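Local coordinates for mannosylglycerate hydrolase MGH1-like glycoside hydrolase domain-containing protein (PDB 4WVA) that hydrolyses mannosylglycerate, a solute made by thermophiles under osmotic stress, to mannose and glycerate, and also splits glucosylglycerate, at residues Trp32-Asp35 against Ser36-Ala40; Asp47-Arg50 against Ala51-Leu55; Val110-Tyr113 against Leu114-Asp118. One frame throughout, in Å; residues are numbered along the deposited sequence.

Interaction 1 (Trp32-Asp35 against Ser36-Ala40); sequences WLWD and SAFIA
The helix 33-43 opens here, with W32 at its N-cap and i to i+4 bonds from S36 N to W32 O, F38 N to W34 O and I39 N to D35 O (2.8 Å). A37 N bonds weakly to L33 O and W34 O. One turn apart, W34 and F38 meet in an offset edge-to-face pair, ring centroids 5.6 Å apart and planes at 63°. The F38 edge leads with CE2, which lies over the rim of one indole face, 3.7 Å from W34 CE3. The indole is set for this by chi1 of 76°, which puts CG between the backbone N and the carbonyl carbon. I39 folds CG1 and CD1 over the D35 carbonyl, CD1 coming within 4.1 Å of D35 CB. At the cap, a water accepts from W32 N and donates to S36 OG, a hydroxyl also bonded to Q31 and E54. W410 offers an aromatic partner to both W34 and F38, and D35 OD2 makes a weak hydrogen bond to a bound Tris molecule. W34 N is held by Q103, which, like W32 to D35, probably binds substrate, so this first turn probably lines the substrate pocket of the (alpha/alpha)6-barrel.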
loop_
_atom_site.group_PDB
_atom_site.type_symbol
_atom_site.label_atom_id
_atom_site.label_comp_id
_atom_site.label_asym_id
_atom_site.label_seq_id
_atom_site.Cartn_x
_atom_site.Cartn_y
_atom_site.Cartn_z
ATOM N N TRP A 32 3.354 32.385 12.196
ATOM C CA TRP A 32 2.391 31.486 11.548
ATOM C C TRP A 32 2.900 30.036 11.601
ATOM O O TRP A 32 4.094 29.788 11.535
ATOM C CB TRP A 32 2.203 31.881 10.081
ATOM C CG TRP A 32 1.016 32.738 9.798
ATOM C CD1 TRP A 32 -0.159 32.328 9.250
ATOM C CD2 TRP A 32 0.870 34.144 10.031
ATOM N NE1 TRP A 32 -1.014 33.372 9.101
ATOM C CE2 TRP A 32 -0.415 34.505 9.575
ATOM C CE3 TRP A 32 1.690 35.129 10.585
ATOM C CZ2 TRP A 32 -0.899 35.798 9.664
ATOM C CZ3 TRP A 32 1.202 36.431 10.659
ATOM C CH2 TRP A 32 -0.071 36.745 10.215
ATOM N N LEU A 33 1.969 29.098 11.717
ATOM C CA LEU A 33 2.258 27.681 11.928
ATOM C C LEU A 33 2.996 27.050 10.749
ATOM O O LEU A 33 4.156 26.619 10.913
ATOM C CB LEU A 33 0.951 26.937 12.215
ATOM C CG LEU A 33 0.985 25.498 12.736
ATOM C CD1 LEU A 33 -0.439 25.102 13.128
ATOM C CD2 LEU A 33 1.578 24.513 11.735
ATOM N N TRP A 34 2.373 26.923 9.578
ATOM C CA TRP A 34 3.106 26.186 8.529
ATOM C C TRP A 34 4.288 26.999 8.000
ATOM O O TRP A 34 5.310 26.414 7.666
ATOM C CB TRP A 34 2.244 25.520 7.420
ATOM C CG TRP A 34 1.647 26.370 6.337
ATOM C CD1 TRP A 34 1.281 27.702 6.384
ATOM C CD2 TRP A 34 1.259 25.900 5.031
ATOM N NE1 TRP A 34 0.715 28.067 5.186
ATOM C CE2 TRP A 34 0.703 26.979 4.344
ATOM C CE3 TRP A 34 1.337 24.646 4.386
ATOM C CZ2 TRP A 34 0.234 26.860 3.034
ATOM C CZ3 TRP A 34 0.873 24.530 3.085
ATOM C CH2 TRP A 34 0.325 25.625 2.428
ATOM N N ASP A 35 4.211 28.332 8.067
ATOM C CA ASP A 35 5.349 29.147 7.674
ATOM C C ASP A 35 6.554 28.813 8.527
ATOM O O ASP A 35 7.651 28.640 8.004
ATOM C CB ASP A 35 5.054 30.649 7.795
ATOM C CG ASP A 35 3.943 31.111 6.890
ATOM O OD1 ASP A 35 2.786 30.638 7.063
ATOM O OD2 ASP A 35 4.207 31.973 6.027
ATOM N N SER A 36 6.375 28.751 9.847
ATOM C CA SER A 36 7.517 28.519 10.730
ATOM C C SER A 36 8.166 27.183 10.415
ATOM O O SER A 36 9.374 27.045 10.509
ATOM C CB SER A 36 7.128 28.621 12.208
ATOM O OG SER A 36 7.201 29.968 12.649
ATOM N N ALA A 37 7.362 26.198 10.011
ATOM C CA ALA A 37 7.890 24.881 9.738
ATOM C C ALA A 37 8.806 24.958 8.520
ATOM O O ALA A 37 9.928 24.466 8.571
ATOM C CB ALA A 37 6.773 23.884 9.516
ATOM N N PHE A 38 8.343 25.585 7.444
ATOM C CA PHE A 38 9.203 25.721 6.239
ATOM C C PHE A 38 10.418 26.592 6.562
ATOM O O PHE A 38 11.520 26.313 6.099
ATOM C CB PHE A 38 8.467 26.296 5.028
ATOM C CG PHE A 38 7.337 25.436 4.538
ATOM C CD1 PHE A 38 7.586 24.204 3.934
ATOM C CD2 PHE A 38 6.019 25.847 4.681
ATOM C CE1 PHE A 38 6.546 23.415 3.492
ATOM C CE2 PHE A 38 4.973 25.045 4.245
ATOM C CZ PHE A 38 5.238 23.824 3.643
ATOM N N ILE A 39 10.210 27.673 7.308
ATOM C CA ILE A 39 11.294 28.598 7.627
ATOM C C ILE A 39 12.411 27.916 8.400
ATOM O O ILE A 39 13.577 28.177 8.137
ATOM C CB ILE A 39 10.757 29.849 8.359
ATOM C CG1 ILE A 39 9.883 30.677 7.411
ATOM C CG2 ILE A 39 11.889 30.658 8.997
ATOM C CD1 ILE A 39 8.981 31.663 8.136
ATOM N N ALA A 40 12.061 27.038 9.344
ATOM C CA ALA A 40 13.059 26.267 10.092
ATOM C C ALA A 40 14.034 25.508 9.194
ATOM O O ALA A 40 15.223 25.421 9.498
ATOM C CB ALA A 40 12.375 25.329 11.093
HETATM O O HOH W 1 6.116 32.285 11.207
#

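Interaction 2 (Asp47-Arg50 against Ala51-Leu55); sequences DWER and AWQEL
These are the N-capped first two turns of the helix 48-62 in the (alpha/alpha)6-barrel, where two polar side-chain pairs, E49-Q53 and R50-E54, each span one helical turn. D47 is the N-cap: in the conformer given, D47 OD1 accepts from R50 N at 2.9 Å, on the anti side of the carboxylate, and the backbone O of D47 takes A51 N. The i to i+4 ladder continues with W52 N to W48 O, Q53 N to E49 O and E54 N to R50 O. In the first side-chain pair, Q53 NE2 donates to E49 OE1 (3.0 Å) from well above the carboxylate plane; amide and carboxylate are turned 50° against each other. The other E49 oxygen, OE2, forms a salt bridge with R127 of the helix 121-146. In the second pair, R50 runs out with CG anti to its backbone N and bends at chi2 (62°), which turns the guanidinium forward along the helix, toward E54. R50 NH1 meets E54 OE1 at 2.9 Å, nearly along the C-O axis, in a salt bridge whose two planar groups are almost coplanar, 7° apart. R50 NH2 reaches S16, and W43 receives the guanidinium in a cation-pi contact. On the inward side, W52 CD1 passes 3.4 Å from W48 O, while both indoles pack against the helices 107-117 and 121-146. Buried E54 has both oxygens also held by hydroxyls, OE1 by T21 OG1 and OE2 by S36 OG, in what is an N-capped helix start followed by i to i+4 polar pairs of the kind common on helices.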
loop_
_atom_site.group_PDB
_atom_site.type_symbol
_atom_site.label_atom_id
_atom_site.label_comp_id
_atom_site.label_asym_id
_atom_site.label_seq_id
_atom_site.Cartn_x
_atom_site.Cartn_y
_atom_site.Cartn_z
ATOM N N ASP A 47 22.138 28.270 11.210
ATOM C CA ASP A 47 22.398 27.890 12.579
ATOM C C ASP A 47 21.362 26.860 13.016
ATOM O O ASP A 47 20.194 27.170 13.057
ATOM C CB ASP A 47 22.305 29.124 13.474
ATOM C CG ASP A 47 22.676 28.831 14.911
ATOM O OD1 ASP A 47 21.747 28.670 15.738
ATOM O OD2 ASP A 47 23.894 28.759 15.207
ATOM N N TRP A 48 21.808 25.655 13.349
ATOM C CA TRP A 48 20.884 24.563 13.733
ATOM C C TRP A 48 20.071 24.892 14.973
ATOM O O TRP A 48 18.873 24.596 15.019
ATOM C CB TRP A 48 21.625 23.237 13.926
ATOM C CG TRP A 48 22.017 22.648 12.642
ATOM C CD1 TRP A 48 23.175 22.885 11.962
ATOM C CD2 TRP A 48 21.250 21.745 11.829
ATOM N NE1 TRP A 48 23.187 22.181 10.789
ATOM C CE2 TRP A 48 22.007 21.495 10.669
ATOM C CE3 TRP A 48 19.994 21.140 11.959
ATOM C CZ2 TRP A 48 21.569 20.645 9.657
ATOM C CZ3 TRP A 48 19.558 20.299 10.960
ATOM C CH2 TRP A 48 20.341 20.069 9.808
ATOM N N GLU A 49 20.692 25.522 15.970
ATOM C CA GLU A 49 19.938 25.902 17.160
ATOM C C GLU A 49 18.777 26.820 16.796
ATOM O O GLU A 49 17.687 26.680 17.341
ATOM C CB GLU A 49 20.805 26.591 18.225
ATOM C CG GLU A 49 20.020 26.908 19.516
ATOM C CD GLU A 49 19.463 25.660 20.217
ATOM O OE1 GLU A 49 18.223 25.394 20.190
ATOM O OE2 GLU A 49 20.280 24.929 20.809
ATOM N N ARG A 50 19.028 27.755 15.886
ATOM C CA ARG A 50 18.020 28.706 15.450
ATOM C C ARG A 50 16.844 28.015 14.762
ATOM O O ARG A 50 15.703 28.430 14.943
ATOM C CB ARG A 50 18.654 29.753 14.528
ATOM C CG ARG A 50 17.696 30.821 14.038
ATOM C CD ARG A 50 17.127 31.645 15.166
ATOM N NE ARG A 50 16.204 32.665 14.675
ATOM C CZ ARG A 50 14.931 32.445 14.336
ATOM N NH1 ARG A 50 14.402 31.216 14.420
ATOM N NH2 ARG A 50 14.175 33.461 13.933
ATOM N N ALA A 51 17.124 26.950 14.002
ATOM C CA ALA A 51 16.083 26.153 13.353
ATOM C C ALA A 51 15.184 25.496 14.399
ATOM O O ALA A 51 13.975 25.548 14.305
ATOM C CB ALA A 51 16.702 25.125 12.431
ATOM N N TRP A 52 15.785 24.898 15.419
ATOM C CA TRP A 52 14.997 24.304 16.493
ATOM C C TRP A 52 14.179 25.368 17.219
ATOM O O TRP A 52 13.014 25.167 17.551
ATOM C CB TRP A 52 15.888 23.623 17.512
ATOM C CG TRP A 52 16.456 22.316 17.118
ATOM C CD1 TRP A 52 17.751 22.031 16.876
ATOM C CD2 TRP A 52 15.735 21.087 16.956
ATOM N NE1 TRP A 52 17.902 20.705 16.566
ATOM C CE2 TRP A 52 16.672 20.098 16.619
ATOM C CE3 TRP A 52 14.390 20.727 17.081
ATOM C CZ2 TRP A 52 16.304 18.771 16.390
ATOM C CZ3 TRP A 52 14.028 19.403 16.844
ATOM C CH2 TRP A 52 14.971 18.450 16.525
ATOM N N GLN A 53 14.805 26.513 17.473
ATOM C CA GLN A 53 14.153 27.544 18.272
ATOM C C GLN A 53 12.844 28.007 17.647
ATOM O O GLN A 53 11.867 28.263 18.357
ATOM C CB GLN A 53 15.101 28.723 18.514
ATOM C CG GLN A 53 16.195 28.433 19.535
ATOM C CD GLN A 53 15.644 28.144 20.925
ATOM O OE1 GLN A 53 14.595 28.690 21.327
ATOM N NE2 GLN A 53 16.333 27.273 21.667
ATOM N N GLU A 54 12.829 28.113 16.317
ATOM C CA GLU A 54 11.618 28.457 15.581
ATOM C C GLU A 54 10.446 27.591 16.029
ATOM O O GLU A 54 9.342 28.099 16.232
ATOM C CB GLU A 54 11.818 28.321 14.061
ATOM C CG GLU A 54 10.672 28.909 13.243
ATOM C CD GLU A 54 10.732 30.416 13.082
ATOM O OE1 GLU A 54 11.843 30.983 13.186
ATOM O OE2 GLU A 54 9.670 31.032 12.803
ATOM N N LEU A 55 10.674 26.278 16.145
ATOM C CA LEU A 55 9.581 25.358 16.434
ATOM C C LEU A 55 9.321 25.270 17.938
ATOM O O LEU A 55 8.189 25.075 18.372
ATOM C CB LEU A 55 9.882 23.991 15.847
ATOM C CG LEU A 55 10.183 24.036 14.343
ATOM C CD1 LEU A 55 10.393 22.622 13.848
ATOM C CD2 LEU A 55 9.081 24.775 13.592
#

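Interaction 3 (Val110-Tyr113 against Leu114-Asp118); sequences VVRY and LYEKD
V110 to K117 form the last two turns of the helix 107-117 in the (alpha/alpha)6-barrel, with R112-E116 and Y113-K117 as its i to i+4 side-chain pairs. The backbone bonds are regular: L114 N to V110 O, Y115 N to V111 O, E116 N to R112 O and K117 N to Y113 O; D118 then leaves the helix.

The ionic pair is R112 with E116. R112 is stretched out from CG to NE, and E116 is likewise extended beyond CG. R112 NE donates to E116 OE2 at 2.8 Å and 170°, within its own guanidinium plane but from above the carboxylate plane; the two planes stand 86° apart. A longer, weak bond from R112 NH2 (3.3 Å) falls on the same oxygen, so one carboxylate atom takes both donors, while E116 OE1 accepts from a water. R112 NH1 is paired with D247, and NH2 also reaches the A275 carbonyl of the second subunit. A leucine in place of R112 would probably leave E116 and D247 without their cationic mate and break this link to the neighbouring subunit. Two more polar bonds cross to that subunit: Y115 OH to the G292 carbonyl, and a salt bridge from K117 NZ to E280.

The apolar contacts lie on other faces. V110 CG1 touches L114 CG at 4.3 Å, on the side facing the helices 33-43 and 48-62. Y113 CD2 stands 4.4 Å from L114 CD2.

The CH-pi contact joins Y113 and K117. With K117 CG anti to the carbonyl carbon (chi1 -61°), this methylene is laid over one face of the phenol: K117 CG sits 3.8 Å from the Y113 ring centroid, 3.5 Å from CE1 of that ring.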
loop_
_atom_site.group_PDB
_atom_site.type_symbol
_atom_site.label_atom_id
_atom_site.label_comp_id
_atom_site.label_asym_id
_atom_site.label_seq_id
_atom_site.Cartn_x
_atom_site.Cartn_y
_atom_site.Cartn_z
ATOM N N VAL A 110 9.280 18.332 9.521
ATOM C CA VAL A 110 10.432 19.197 9.721
ATOM C C VAL A 110 11.197 18.769 10.973
ATOM O O VAL A 110 12.421 18.710 10.962
ATOM C CB VAL A 110 10.043 20.691 9.725
ATOM C CG1 VAL A 110 11.241 21.548 10.100
ATOM C CG2 VAL A 110 9.479 21.104 8.375
ATOM N N VAL A 111 10.480 18.445 12.044
ATOM C CA VAL A 111 11.139 17.994 13.268
ATOM C C VAL A 111 11.959 16.707 13.025
ATOM O O VAL A 111 13.087 16.574 13.529
ATOM C CB VAL A 111 10.146 17.846 14.435
ATOM C CG1 VAL A 111 10.815 17.164 15.608
ATOM C CG2 VAL A 111 9.601 19.216 14.866
ATOM N N ARG A 112 11.422 15.768 12.254
ATOM C CA ARG A 112 12.168 14.540 11.948
ATOM C C ARG A 112 13.481 14.894 11.232
ATOM O O ARG A 112 14.547 14.354 11.534
ATOM C CB ARG A 112 11.349 13.575 11.098
ATOM C CG ARG A 112 12.156 12.337 10.733
ATOM C CD ARG A 112 11.388 11.379 9.840
ATOM N NE ARG A 112 12.215 10.216 9.510
ATOM C CZ ARG A 112 11.819 9.197 8.743
ATOM N NH1 ARG A 112 10.615 9.174 8.209
ATOM N NH2 ARG A 112 12.655 8.190 8.500
ATOM N N TYR A 113 13.405 15.793 10.272
ATOM C CA TYR A 113 14.592 16.218 9.545
ATOM C C TYR A 113 15.616 16.883 10.470
ATOM O O TYR A 113 16.811 16.536 10.448
ATOM C CB TYR A 113 14.255 17.185 8.406
ATOM C CG TYR A 113 15.483 17.539 7.633
ATOM C CD1 TYR A 113 15.953 16.691 6.641
ATOM C CD2 TYR A 113 16.223 18.676 7.946
ATOM C CE1 TYR A 113 17.100 16.988 5.956
ATOM C CE2 TYR A 113 17.385 18.965 7.273
ATOM C CZ TYR A 113 17.805 18.124 6.274
ATOM O OH TYR A 113 18.960 18.422 5.590
ATOM N N LEU A 114 15.169 17.832 11.286
ATOM C CA LEU A 114 16.084 18.459 12.263
ATOM C C LEU A 114 16.705 17.410 13.180
ATOM O O LEU A 114 17.913 17.453 13.466
ATOM C CB LEU A 114 15.391 19.532 13.088
ATOM C CG LEU A 114 14.784 20.704 12.312
ATOM C CD1 LEU A 114 14.151 21.667 13.293
ATOM C CD2 LEU A 114 15.798 21.408 11.408
ATOM N N TYR A 115 15.882 16.468 13.633
ATOM C CA TYR A 115 16.358 15.437 14.545
ATOM C C TYR A 115 17.439 14.560 13.915
ATOM O O TYR A 115 18.478 14.291 14.524
ATOM C CB TYR A 115 15.207 14.570 15.088
ATOM C CG TYR A 115 15.737 13.444 15.932
ATOM C CD1 TYR A 115 16.383 13.711 17.138
ATOM C CD2 TYR A 115 15.665 12.124 15.512
ATOM C CE1 TYR A 115 16.885 12.697 17.917
ATOM C CE2 TYR A 115 16.181 11.096 16.283
ATOM C CZ TYR A 115 16.796 11.388 17.494
ATOM O OH TYR A 115 17.325 10.394 18.295
ATOM N N GLU A 116 17.208 14.133 12.679
ATOM C CA GLU A 116 18.112 13.171 12.040
ATOM C C GLU A 116 19.398 13.829 11.554
ATOM O O GLU A 116 20.450 13.168 11.496
ATOM C CB GLU A 116 17.416 12.468 10.869
ATOM C CG GLU A 116 16.314 11.507 11.310
ATOM C CD GLU A 116 15.667 10.769 10.156
ATOM O OE1 GLU A 116 15.971 11.109 9.000
ATOM O OE2 GLU A 116 14.846 9.875 10.392
ATOM N N LYS A 117 19.328 15.110 11.207
ATOM C CA LYS A 117 20.460 15.775 10.533
ATOM C C LYS A 117 21.261 16.776 11.362
ATOM O O LYS A 117 22.321 17.250 10.901
ATOM C CB LYS A 117 20.003 16.475 9.249
ATOM C CG LYS A 117 19.406 15.562 8.200
ATOM C CD LYS A 117 20.367 14.491 7.752
ATOM C CE LYS A 117 19.742 13.621 6.672
ATOM N NZ LYS A 117 20.820 12.850 6.011
ATOM N N ASP A 118 20.774 17.149 12.535
ATOM C CA ASP A 118 21.513 18.073 13.382
ATOM C C ASP A 118 22.885 17.449 13.678
ATOM O O ASP A 118 22.947 16.308 14.099
ATOM C CB ASP A 118 20.746 18.300 14.682
ATOM C CG ASP A 118 21.349 19.386 15.560
ATOM O OD1 ASP A 118 22.556 19.738 15.410
ATOM O OD2 ASP A 118 20.585 19.879 16.420
HETATM O O HOH W 2 15.814 8.538 7.547
#

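Overall arrangement
Interactions 1, 2 and 3 follow in series along the chain and pack as three neighbouring helix segments of the barrel. The centre of interaction 1 lies about 11 Å from that of interaction 2 and about 14 Å from that of interaction 3. S36 OG and E54 OE2, 2.7 Å apart, join 1 to 2 in a probable hydrogen bond; E54 itself lies about 7 Å from D35, measured side chain to side chain. W52 NE1 to D118 OD2 (2.8 Å) joins 2 to 3. V110 CG2 rests 3.4 Å from A37 O, closing the triangle. R112, Y115 and K117 of interaction 3 bond to the second subunit, while interaction 1 holds the probable substrate-binding residues.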